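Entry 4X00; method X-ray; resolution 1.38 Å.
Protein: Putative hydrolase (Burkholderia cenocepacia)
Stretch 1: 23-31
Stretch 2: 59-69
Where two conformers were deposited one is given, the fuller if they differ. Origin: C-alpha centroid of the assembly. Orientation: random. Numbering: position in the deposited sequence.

Stretch 1 23-31: VLAVQEAGD
Stretch 2, residues 59-69: LQHYRLITYDL

Two neighbouring strands, 23-30 and a shorter one centred on 63-67, run antiparallel, their axes 158° apart and 4.6 Å at closest approach. The register pairs V26 with Y67, Q27 with T66, E28 with I65, A29 with L64 and G30 with R63. Phi/psi values are extended throughout strand 23-30 except at G30 (74/-152).

Backbone hydrogen bonds fix this register. The hydrogen-bonded pairs close in both directions: Q27 N to T66 O and T66 N to Q27 O, each 2.9 Å; A29 N to L64 O, 2.8 Å, and L64 N to A29 O, 2.9 Å. D68 N to A25 O (3.0 Å) and D31 N to Y62 O (2.9 Å) extend the ladder. At the non-hydrogen-bonded pairs CA-H groups face carbonyls instead, as with E28 CA and L64 O at 3.3 Å.

A type I turn, L59 to Y62, leads into the second strand, closed by Y62 N to L59 O at 3.1 Å. G30 passes close by: an ideal CB would lie 2.1 Å from Y62 O, a clash, and the positive phi independently favours glycine.

The charged pairing is diagonal. R63, fully extended (chi1-chi3 all t), meets E28 (m, t) in a two-pronged salt bridge, NE to OE1 and NH2 to OE2, both 2.8 Å, with the carboxylate at the guanidinium edge. Q27 (m, p) curls back so that OE1 accepts from T66 OG1 (chi1 p) at 2.7 Å.

Apolar contact is modest. V26 (t) sets CG1 4.1 Å from I65 CG2 and CG2 4.0 Å from Y67 CB; on the face shared by Q27 and T66, A29 CB lies 4.3 Å from L64 CB.

Water finishes the turn end: one accepts from G30 N (2.9 Å) and donates to Q60 OE1 (2.6 Å), while another donates to D31 OD2 (2.7 Å) and H61 O (2.8 Å).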

ATOM      1  N   VAL A  23       1.679  13.266  12.547  1.00 12.82           N
ATOM      2  CA  VAL A  23       0.262  13.462  12.232  1.00 13.24           C
ATOM      3  C   VAL A  23      -0.054  12.937  10.828  1.00 12.37           C
ATOM      4  O   VAL A  23       0.601  13.319   9.858  1.00 13.46           O
ATOM      5  CB  VAL A  23      -0.127  14.966  12.343  1.00 15.21           C
ATOM      6  CG1 VAL A  23      -1.544  15.171  11.877  1.00 16.68           C
ATOM      7  CG2 VAL A  23      -0.001  15.430  13.781  1.00 15.97           C
ATOM      8  N   LEU A  24      -1.013  12.036  10.747  1.00 11.06           N
ATOM      9  CA  LEU A  24      -1.412  11.410   9.495  1.00 10.57           C
ATOM     10  C   LEU A  24      -2.638  12.075   8.941  1.00 10.29           C
ATOM     11  O   LEU A  24      -3.589  12.323   9.675  1.00 11.32           O
ATOM     12  CB  LEU A  24      -1.695   9.937   9.737  1.00 11.77           C
ATOM     13  CG  LEU A  24      -0.521   9.196  10.371  1.00 13.38           C
ATOM     14  CD1 LEU A  24      -0.988   7.863  10.959  1.00 16.03           C
ATOM     15  CD2 LEU A  24       0.642   9.046   9.382  1.00 13.97           C
ATOM     16  N   ALA A  25      -2.610  12.349   7.640  1.00 10.07           N
ATOM     17  CA  ALA A  25      -3.764  12.895   6.927  1.00  9.49           C
ATOM     18  C   ALA A  25      -4.660  11.737   6.501  1.00  9.22           C
ATOM     19  O   ALA A  25      -4.216  10.859   5.769  1.00  9.59           O
ATOM     20  CB  ALA A  25      -3.304  13.690   5.718  1.00  9.20           C
ATOM     21  N   VAL A  26      -5.902  11.739   6.980  1.00  9.70           N
ATOM     22  CA  VAL A  26      -6.849  10.652   6.779  1.00 10.35           C
ATOM     23  C   VAL A  26      -8.087  11.157   6.042  1.00 11.06           C
ATOM     24  O   VAL A  26      -8.521  12.312   6.216  1.00 11.72           O
ATOM     25  CB  VAL A  26      -7.256  10.044   8.132  1.00 11.15           C
ATOM     26  CG1 VAL A  26      -8.168   8.863   7.930  1.00 12.10           C
ATOM     27  CG2 VAL A  26      -6.006   9.644   8.921  1.00 12.35           C
ATOM     28  N   GLN A  27      -8.639  10.306   5.184  1.00 10.27           N
ATOM     29  CA  GLN A  27      -9.873  10.638   4.453  1.00  9.95           C
ATOM     30  C   GLN A  27     -10.885   9.502   4.549  1.00 10.53           C
ATOM     31  O   GLN A  27     -10.503   8.343   4.726  1.00 11.25           O
ATOM     32  CB  GLN A  27      -9.593  10.924   2.978  1.00 10.12           C
ATOM     33  CG  GLN A  27      -8.427  11.850   2.694  1.00  9.99           C
ATOM     34  CD  GLN A  27      -7.078  11.228   2.991  1.00  9.16           C
ATOM     35  OE1 GLN A  27      -6.839  10.052   2.747  1.00  9.32           O
ATOM     36  NE2 GLN A  27      -6.174  12.032   3.522  1.00 10.11           N
ATOM     37  N   GLU A  28     -12.164   9.845   4.430  1.00 12.69           N
ATOM     38  CA  GLU A  28     -13.200   8.828   4.393  1.00 14.96           C
ATOM     39  C   GLU A  28     -14.221   9.098   3.330  1.00 14.83           C
ATOM     40  O   GLU A  28     -14.560  10.252   3.045  1.00 16.45           O
ATOM     41  CB  GLU A  28     -13.946   8.740   5.713  1.00 18.28           C
ATOM     42  CG  GLU A  28     -13.297   7.941   6.717  1.00 20.50           C
ATOM     43  CD  GLU A  28     -14.234   7.720   7.881  1.00 21.30           C
ATOM     44  OE1 GLU A  28     -15.422   7.323   7.695  1.00 21.64           O
ATOM     45  OE2 GLU A  28     -13.773   7.993   8.989  1.00 21.64           O
ATOM     46  N   ALA A  29     -14.747   8.015   2.780  1.00 14.62           N
ATOM     47  CA  ALA A  29     -15.819   8.099   1.806  1.00 15.39           C
ATOM     48  C   ALA A  29     -16.727   6.920   2.052  1.00 13.72           C
ATOM     49  O   ALA A  29     -16.510   6.154   2.979  1.00 13.55           O
ATOM     50  CB  ALA A  29     -15.276   8.076   0.374  1.00 17.14           C
ATOM     51  N   GLY A  30     -17.756   6.771   1.227  1.00 13.66           N
ATOM     52  CA  GLY A  30     -18.685   5.672   1.411  1.00 14.62           C
ATOM     53  C   GLY A  30     -19.610   5.886   2.590  1.00 15.21           C
ATOM     54  O   GLY A  30     -19.931   7.003   2.963  1.00 17.36           O
ATOM     55  N   ASP A  31     -20.059   4.789   3.169  1.00 14.59           N
ATOM     56  CA  ASP A  31     -21.024   4.834   4.265  1.00 14.48           C
ATOM     57  C   ASP A  31     -20.302   4.767   5.609  1.00 14.36           C
ATOM     58  O   ASP A  31     -19.652   3.781   5.895  1.00 14.56           O
ATOM     59  CB  ASP A  31     -21.996   3.653   4.121  1.00 15.18           C
ATOM     60  CG  ASP A  31     -23.166   3.709   5.072  1.00 16.55           C
ATOM     61  OD1 ASP A  31     -23.093   4.324   6.150  1.00 16.16           O
ATOM     62  OD2 ASP A  31     -24.199   3.094   4.749  1.00 18.32           O
ATOM     63  N   LEU A  59     -18.907   0.334  -4.397  1.00 16.06           N
ATOM     64  CA  LEU A  59     -18.176   0.193  -3.146  1.00 15.35           C
ATOM     65  C   LEU A  59     -18.680   1.132  -2.054  1.00 14.83           C
ATOM     66  O   LEU A  59     -18.156   1.103  -0.946  1.00 15.02           O
ATOM     67  CB  LEU A  59     -16.692   0.454  -3.367  1.00 14.38           C
ATOM     68  CG  LEU A  59     -15.961  -0.544  -4.275  1.00 14.12           C
ATOM     69  CD1 LEU A  59     -14.506  -0.183  -4.384  1.00 14.40           C
ATOM     70  CD2 LEU A  59     -16.102  -1.968  -3.712  1.00 14.63           C
ATOM     71  N   GLN A  60     -19.694   1.937  -2.345  1.00 16.57           N
ATOM     72  CA  GLN A  60     -20.160   3.048  -1.499  0.54 18.05           C
ATOM     73  C   GLN A  60     -20.881   2.619  -0.231  1.00 17.53           C
ATOM     74  O   GLN A  60     -21.163   3.448   0.644  1.00 17.71           O
ATOM     75  CB  GLN A  60     -21.106   3.965  -2.290  0.54 19.40           C
ATOM     76  CG  GLN A  60     -20.437   4.731  -3.403  0.54 19.78           C
ATOM     77  CD  GLN A  60     -19.155   5.407  -2.956  0.54 20.33           C
ATOM     78  OE1 GLN A  60     -19.160   6.258  -2.057  0.54 21.37           O
ATOM     79  NE2 GLN A  60     -18.043   5.016  -3.567  0.54 20.34           N
ATOM     80  N   HIS A  61     -21.270   1.345  -0.154  1.00 16.27           N
ATOM     81  CA  HIS A  61     -21.930   0.866   1.063  1.00 15.78           C
ATOM     82  C   HIS A  61     -20.900   0.406   2.076  1.00 14.87           C
ATOM     83  O   HIS A  61     -21.263   0.045   3.201  1.00 15.59           O
ATOM     84  CB  HIS A  61     -22.901  -0.266   0.761  1.00 16.11           C
ATOM     85  CG  HIS A  61     -22.237  -1.426   0.106  1.00 17.25           C
ATOM     86  ND1 HIS A  61     -21.507  -1.307  -1.064  1.00 18.66           N
ATOM     87  CD2 HIS A  61     -22.137  -2.719   0.485  1.00 18.81           C
ATOM     88  CE1 HIS A  61     -21.002  -2.483  -1.381  1.00 18.43           C
ATOM     89  NE2 HIS A  61     -21.379  -3.359  -0.465  1.00 18.14           N
ATOM     90  N   TYR A  62     -19.622   0.429   1.695  1.00 13.42           N
ATOM     91  CA  TYR A  62     -18.552   0.198   2.667  1.00 12.45           C
ATOM     92  C   TYR A  62     -18.090   1.516   3.251  1.00 10.85           C
ATOM     93  O   TYR A  62     -18.321   2.563   2.648  1.00 12.26           O
ATOM     94  CB  TYR A  62     -17.346  -0.488   2.031  1.00 13.13           C
ATOM     95  CG  TYR A  62     -17.688  -1.827   1.442  1.00 14.00           C
ATOM     96  CD1 TYR A  62     -18.159  -2.859   2.249  1.00 14.99           C
ATOM     97  CD2 TYR A  62     -17.516  -2.067   0.091  1.00 14.77           C
ATOM     98  CE1 TYR A  62     -18.496  -4.114   1.693  1.00 15.48           C
ATOM     99  CE2 TYR A  62     -17.831  -3.301  -0.472  1.00 15.59           C
ATOM    100  CZ  TYR A  62     -18.314  -4.325   0.346  1.00 15.54           C
ATOM    101  OH  TYR A  62     -18.644  -5.554  -0.191  1.00 16.70           O
ATOM    102  N   ARG A  63     -17.433   1.471   4.411  1.00 10.03           N
ATOM    103  CA  ARG A  63     -16.761   2.655   4.957  1.00 10.19           C
ATOM    104  C   ARG A  63     -15.344   2.680   4.386  1.00 10.35           C
ATOM    105  O   ARG A  63     -14.514   1.827   4.719  1.00 11.89           O
ATOM    106  CB  ARG A  63     -16.774   2.607   6.478  1.00 10.92           C
ATOM    107  CG  ARG A  63     -16.085   3.813   7.117  1.00 11.72           C
ATOM    108  CD  ARG A  63     -16.096   3.732   8.632  1.00 12.35           C
ATOM    109  NE  ARG A  63     -15.465   4.917   9.198  1.00 12.93           N
ATOM    110  CZ  ARG A  63     -15.113   5.012  10.470  1.00 14.47           C
ATOM    111  NH1 ARG A  63     -15.314   3.976  11.286  1.00 16.39           N
ATOM    112  NH2 ARG A  63     -14.554   6.133  10.921  1.00 15.75           N
ATOM    113  N   LEU A  64     -15.081   3.638   3.494  1.00 10.35           N
ATOM    114  CA  LEU A  64     -13.843   3.625   2.707  1.00 10.73           C
ATOM    115  C   LEU A  64     -12.837   4.604   3.289  1.00 10.66           C
ATOM    116  O   LEU A  64     -12.996   5.816   3.155  1.00 13.23           O
ATOM    117  CB  LEU A  64     -14.148   3.971   1.243  1.00 11.48           C
ATOM    118  CG  LEU A  64     -15.193   3.071   0.555  1.00 11.92           C
ATOM    119  CD1 LEU A  64     -15.534   3.643  -0.834  1.00 13.35           C
ATOM    120  CD2 LEU A  64     -14.672   1.653   0.412  1.00 12.07           C
ATOM    121  N   ILE A  65     -11.809   4.069   3.923  1.00  9.05           N
ATOM    122  CA  ILE A  65     -10.840   4.904   4.637  1.00  8.91           C
ATOM    123  C   ILE A  65      -9.511   4.899   3.890  1.00  7.83           C
ATOM    124  O   ILE A  65      -8.973   3.829   3.585  1.00  8.55           O
ATOM    125  CB  ILE A  65     -10.630   4.378   6.064  1.00  9.97           C
ATOM    126  CG1 ILE A  65     -11.950   4.437   6.848  1.00 12.52           C
ATOM    127  CG2 ILE A  65      -9.493   5.152   6.770  1.00 10.21           C
ATOM    128  CD1 ILE A  65     -11.933   3.570   8.117  1.00 14.23           C
ATOM    129  N   THR A  66      -8.955   6.084   3.638  1.00  8.10           N
ATOM    130  CA  THR A  66      -7.627   6.184   3.061  1.00  8.40           C
ATOM    131  C   THR A  66      -6.771   7.069   3.976  1.00  8.61           C
ATOM    132  O   THR A  66      -7.300   7.789   4.821  1.00  9.38           O
ATOM    133  CB  THR A  66      -7.654   6.792   1.638  1.00  8.73           C
ATOM    134  OG1 THR A  66      -8.340   8.052   1.660  1.00  9.07           O
ATOM    135  CG2 THR A  66      -8.342   5.885   0.633  1.00  9.53           C
ATOM    136  N   TYR A  67      -5.457   7.030   3.794  1.00  7.59           N
ATOM    137  CA  TYR A  67      -4.585   7.966   4.484  1.00  7.00           C
ATOM    138  C   TYR A  67      -3.278   8.076   3.737  1.00  7.22           C
ATOM    139  O   TYR A  67      -2.944   7.236   2.884  1.00  8.22           O
ATOM    140  CB  TYR A  67      -4.326   7.542   5.938  1.00  8.41           C
ATOM    141  CG  TYR A  67      -3.519   6.291   6.167  1.00  8.09           C
ATOM    142  CD1 TYR A  67      -4.105   5.034   6.028  1.00  8.20           C
ATOM    143  CD2 TYR A  67      -2.188   6.357   6.572  1.00  8.11           C
ATOM    144  CE1 TYR A  67      -3.391   3.875   6.295  1.00  8.96           C
ATOM    145  CE2 TYR A  67      -1.455   5.221   6.849  1.00  7.93           C
ATOM    146  CZ  TYR A  67      -2.077   3.961   6.732  1.00  8.51           C
ATOM    147  OH  TYR A  67      -1.366   2.821   7.007  1.00  9.73           O
ATOM    148  N   ASP A  68      -2.514   9.129   4.039  1.00  7.23           N
ATOM    149  CA  ASP A  68      -1.180   9.280   3.483  1.00  7.71           C
ATOM    150  C   ASP A  68      -0.178   8.655   4.451  1.00  7.53           C
ATOM    151  O   ASP A  68      -0.186   8.935   5.666  1.00  8.98           O
ATOM    152  CB  ASP A  68      -0.821  10.753   3.261  1.00  8.20           C
ATOM    153  CG  ASP A  68      -1.713  11.442   2.243  1.00  8.62           C
ATOM    154  OD1 ASP A  68      -2.383  10.760   1.431  1.00  8.50           O
ATOM    155  OD2 ASP A  68      -1.768  12.686   2.272  1.00  9.00           O
ATOM    156  N   LEU A  69       0.679   7.779   3.941  1.00  8.26           N
ATOM    157  CA  LEU A  69       1.788   7.232   4.752  1.00  9.00           C
ATOM    158  C   LEU A  69       2.686   8.337   5.292  1.00  8.86           C
ATOM    159  O   LEU A  69       2.812   9.421   4.685  1.00  8.47           O
ATOM    160  CB  LEU A  69       2.663   6.289   3.915  1.00  9.41           C
ATOM    161  CG  LEU A  69       2.004   5.000   3.401  1.00  8.92           C
ATOM    162  CD1 LEU A  69       3.008   4.288   2.486  1.00  9.61           C
ATOM    163  CD2 LEU A  69       1.581   4.131   4.578  1.00  9.12           C
TER
HETATM  164  O   HOH W   1     -18.416   8.493  -1.068  1.00 27.48           O
HETATM  165  O   HOH W   2     -23.860   0.431   4.282  1.00 15.60           O